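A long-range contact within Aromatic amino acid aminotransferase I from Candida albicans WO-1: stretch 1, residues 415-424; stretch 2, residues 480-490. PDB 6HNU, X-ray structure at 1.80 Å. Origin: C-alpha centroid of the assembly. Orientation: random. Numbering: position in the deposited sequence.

Stretch 1 (415-424) KVEAAVHEQA
Stretch 2 (480-490) KFGKAVRAEFG

Two helices of one chain, at least 57 residues apart in sequence wherever they touch, pack obliquely through a mainly apolar knob-into-hole contact that carries one direct and one water-mediated polar link. Residues 415-424 are helical throughout, with phi/psi near -60/-46 and i to i+4 bonds from Ala 419 N to Lys 415 O (3.0 Å) through Ala 424 N to Val 420 O (2.8 Å). From 480 the second helix has the same geometry; Phe 489 (-98/3) still bonds from its N to Val 485 O at 3.0 Å, and Gly 490 leaves helical space at 57/58 in a Schellman motif, a positive phi that favours glycine.

The axes approach to 8.6 Å with 131° between their N-to-C directions, nearer antiparallel than parallel. The register is fixed by CA-CA distances of 5.0 Å for Ala 424 and Ala 484 and 6.4 Å for Val 420 and Val 485. At the closer pair, Ala 484 CB points toward the partner helix and lies 3.4 Å from Ala 424 N and 4.2 Å from Ala 424 CB.

Val 420, chi1 t (168°), is the knob, set among Phe 481, Val 485, Glu 488 and Phe 489. Its CG1 lies 4.2 Å from Phe 481 CE1 and 4.3 Å from Val 485 CG2, while its CG2 lies 3.8 Å from Phe 489 CE1 and 4.1 Å from Glu 488 CB. The two rings extend the apolar surface along the first helix. Phe 481 (chi1 t, chi2 73°) brings CD1 to 4.0 Å from Ala 424 CB, and Phe 489 (chi1 m, chi2 85°) brings CZ to 3.9 Å from Val 416 CG1; Val 416 has chi1 t.

The polar link is made by Gln 423 and Glu 488, whose CA-to-CB bonds both point toward the opposite helix. Gln 423 (chi1 t, chi2 p, chi3 -131°) donates from NE2 to Glu 488 OE2 at 2.8 Å, a hydrogen bond with an N-H...O angle of 161°. On the way its CG passes 3.6 Å from Ala 484 CB, and its CD 3.9 Å from Ala 487 CB. Glu 488 folds back with chi1 and chi2 both m and chi3 -44°, placing OE1 3.4 Å from Ala 419 CB. A water donates to Ala 419 O and to Glu 488 OE2, each 2.8 Å from its oxygen, so OE2 accepts from both Gln 423 and the water. Together the stretches bury 470 Å².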

# COMPACT_ATOMS: atom_id res chain seq x y z
N LYS B 415 -25.26 -29.64 3.05
CA LYS B 415 -25.77 -30.31 1.83
C LYS B 415 -27.07 -29.66 1.36
O LYS B 415 -27.27 -29.54 0.13
CB LYS B 415 -25.93 -31.81 2.11
CG LYS B 415 -24.60 -32.53 2.10
CD LYS B 415 -24.78 -34.02 2.19
CE LYS B 415 -23.46 -34.75 2.15
NZ LYS B 415 -23.62 -36.06 2.81
N VAL B 416 -27.91 -29.18 2.29
CA VAL B 416 -29.10 -28.38 1.94
C VAL B 416 -28.64 -27.05 1.33
O VAL B 416 -29.16 -26.66 0.31
CB VAL B 416 -30.04 -28.18 3.14
CG1 VAL B 416 -31.18 -27.27 2.78
CG2 VAL B 416 -30.57 -29.51 3.65
N GLU B 417 -27.69 -26.38 1.97
CA GLU B 417 -27.10 -25.11 1.44
C GLU B 417 -26.61 -25.34 0.00
O GLU B 417 -26.96 -24.52 -0.85
CB GLU B 417 -25.95 -24.64 2.31
CG GLU B 417 -25.42 -23.26 1.96
CD GLU B 417 -24.20 -22.91 2.80
OE1 GLU B 417 -23.21 -23.67 2.72
OE2 GLU B 417 -24.23 -21.87 3.53
N ALA B 418 -25.83 -26.39 -0.25
CA ALA B 418 -25.28 -26.72 -1.59
C ALA B 418 -26.43 -26.95 -2.58
O ALA B 418 -26.36 -26.40 -3.69
CB ALA B 418 -24.37 -27.92 -1.51
N ALA B 419 -27.46 -27.69 -2.17
CA ALA B 419 -28.65 -27.99 -3.01
C ALA B 419 -29.35 -26.68 -3.38
O ALA B 419 -29.71 -26.49 -4.55
CB ALA B 419 -29.59 -28.93 -2.32
N VAL B 420 -29.61 -25.84 -2.39
CA VAL B 420 -30.31 -24.56 -2.67
C VAL B 420 -29.44 -23.69 -3.57
O VAL B 420 -30.00 -23.10 -4.49
CB VAL B 420 -30.72 -23.85 -1.37
CG1 VAL B 420 -31.17 -22.41 -1.64
CG2 VAL B 420 -31.80 -24.64 -0.66
N HIS B 421 -28.13 -23.61 -3.32
CA HIS B 421 -27.16 -22.85 -4.17
C HIS B 421 -27.21 -23.35 -5.61
O HIS B 421 -27.38 -22.52 -6.50
CB HIS B 421 -25.73 -22.94 -3.61
CG HIS B 421 -24.71 -22.09 -4.28
ND1 HIS B 421 -24.86 -20.73 -4.42
CD2 HIS B 421 -23.47 -22.40 -4.74
CE1 HIS B 421 -23.77 -20.24 -4.99
NE2 HIS B 421 -22.90 -21.24 -5.18
N GLU B 422 -27.11 -24.66 -5.82
CA GLU B 422 -27.17 -25.26 -7.19
C GLU B 422 -28.52 -24.93 -7.85
O GLU B 422 -28.53 -24.52 -9.04
CB GLU B 422 -26.92 -26.78 -7.11
CG GLU B 422 -25.51 -27.16 -6.63
CD GLU B 422 -25.35 -28.63 -6.26
OE1 GLU B 422 -26.23 -29.43 -6.69
OE2 GLU B 422 -24.35 -28.98 -5.56
N GLN B 423 -29.62 -25.06 -7.11
CA GLN B 423 -30.99 -24.81 -7.63
C GLN B 423 -31.14 -23.33 -8.02
O GLN B 423 -31.61 -23.05 -9.13
CB GLN B 423 -32.05 -25.25 -6.62
CG GLN B 423 -33.47 -25.08 -7.15
CD GLN B 423 -33.86 -26.11 -8.19
OE1 GLN B 423 -34.37 -25.79 -9.25
NE2 GLN B 423 -33.63 -27.38 -7.88
N ALA B 424 -30.74 -22.40 -7.15
CA ALA B 424 -30.69 -20.94 -7.43
C ALA B 424 -30.00 -20.71 -8.77
O ALA B 424 -30.58 -20.00 -9.62
CB ALA B 424 -29.97 -20.22 -6.31
N LYS B 480 -36.52 -15.51 -8.79
CA LYS B 480 -35.84 -16.77 -9.18
C LYS B 480 -35.35 -17.48 -7.92
O LYS B 480 -35.42 -18.72 -7.91
CB LYS B 480 -34.79 -16.51 -10.26
CG LYS B 480 -35.36 -16.11 -11.61
CD LYS B 480 -34.34 -15.73 -12.66
CE LYS B 480 -35.00 -15.49 -14.01
NZ LYS B 480 -34.10 -14.80 -14.96
N PHE B 481 -34.94 -16.76 -6.87
CA PHE B 481 -34.41 -17.37 -5.62
C PHE B 481 -35.56 -17.99 -4.84
O PHE B 481 -35.43 -19.10 -4.31
CB PHE B 481 -33.66 -16.36 -4.75
CG PHE B 481 -32.97 -16.99 -3.58
CD1 PHE B 481 -31.81 -17.74 -3.76
CD2 PHE B 481 -33.50 -16.91 -2.31
CE1 PHE B 481 -31.19 -18.34 -2.68
CE2 PHE B 481 -32.88 -17.53 -1.23
CZ PHE B 481 -31.73 -18.24 -1.42
N GLY B 482 -36.68 -17.28 -4.77
CA GLY B 482 -37.92 -17.80 -4.17
C GLY B 482 -38.32 -19.12 -4.83
O GLY B 482 -38.63 -20.07 -4.08
N LYS B 483 -38.29 -19.19 -6.16
CA LYS B 483 -38.63 -20.42 -6.94
C LYS B 483 -37.69 -21.56 -6.53
O LYS B 483 -38.15 -22.72 -6.39
CB LYS B 483 -38.35 -20.28 -8.44
CG LYS B 483 -39.37 -19.53 -9.28
CD LYS B 483 -39.25 -19.93 -10.74
CE LYS B 483 -39.20 -18.75 -11.69
NZ LYS B 483 -40.54 -18.12 -11.86
N ALA B 484 -36.39 -21.25 -6.43
CA ALA B 484 -35.34 -22.24 -6.12
C ALA B 484 -35.61 -22.80 -4.73
O ALA B 484 -35.54 -24.06 -4.56
CB ALA B 484 -33.97 -21.60 -6.27
N VAL B 485 -36.00 -21.96 -3.77
CA VAL B 485 -36.30 -22.42 -2.38
C VAL B 485 -37.59 -23.27 -2.44
O VAL B 485 -37.61 -24.32 -1.79
CB VAL B 485 -36.41 -21.28 -1.36
CG1 VAL B 485 -36.85 -21.78 0.02
CG2 VAL B 485 -35.08 -20.55 -1.23
N ARG B 486 -38.58 -22.83 -3.23
CA ARG B 486 -39.88 -23.58 -3.37
C ARG B 486 -39.60 -24.96 -4.01
O ARG B 486 -40.07 -25.97 -3.45
CB ARG B 486 -40.91 -22.73 -4.13
CG ARG B 486 -42.23 -22.54 -3.38
CD ARG B 486 -43.08 -21.32 -3.76
NE ARG B 486 -42.76 -20.94 -5.12
CZ ARG B 486 -42.31 -19.74 -5.50
NH1 ARG B 486 -42.20 -18.75 -4.62
NH2 ARG B 486 -42.03 -19.53 -6.78
N ALA B 487 -38.85 -25.02 -5.11
CA ALA B 487 -38.44 -26.30 -5.72
C ALA B 487 -37.71 -27.19 -4.70
O ALA B 487 -38.07 -28.37 -4.60
CB ALA B 487 -37.60 -26.08 -6.94
N GLU B 488 -36.72 -26.70 -3.97
CA GLU B 488 -35.89 -27.60 -3.11
C GLU B 488 -36.69 -28.12 -1.92
O GLU B 488 -36.41 -29.28 -1.48
CB GLU B 488 -34.61 -26.90 -2.64
CG GLU B 488 -33.55 -26.90 -3.72
CD GLU B 488 -33.10 -28.28 -4.18
OE1 GLU B 488 -32.88 -29.15 -3.32
OE2 GLU B 488 -32.90 -28.44 -5.38
N PHE B 489 -37.61 -27.32 -1.38
CA PHE B 489 -38.31 -27.63 -0.10
C PHE B 489 -39.69 -28.26 -0.37
O PHE B 489 -40.39 -28.53 0.63
CB PHE B 489 -38.39 -26.37 0.75
CG PHE B 489 -37.09 -26.04 1.44
CD1 PHE B 489 -36.10 -25.31 0.79
CD2 PHE B 489 -36.85 -26.46 2.74
CE1 PHE B 489 -34.92 -25.02 1.44
CE2 PHE B 489 -35.67 -26.16 3.39
CZ PHE B 489 -34.68 -25.48 2.72
N GLY B 490 -40.01 -28.47 -1.64
CA GLY B 490 -41.28 -29.05 -2.14
C GLY B 490 -42.51 -28.27 -1.68
O GLY B 490 -43.37 -28.90 -1.03
O HOH W 1 -30.27 -28.51 -6.41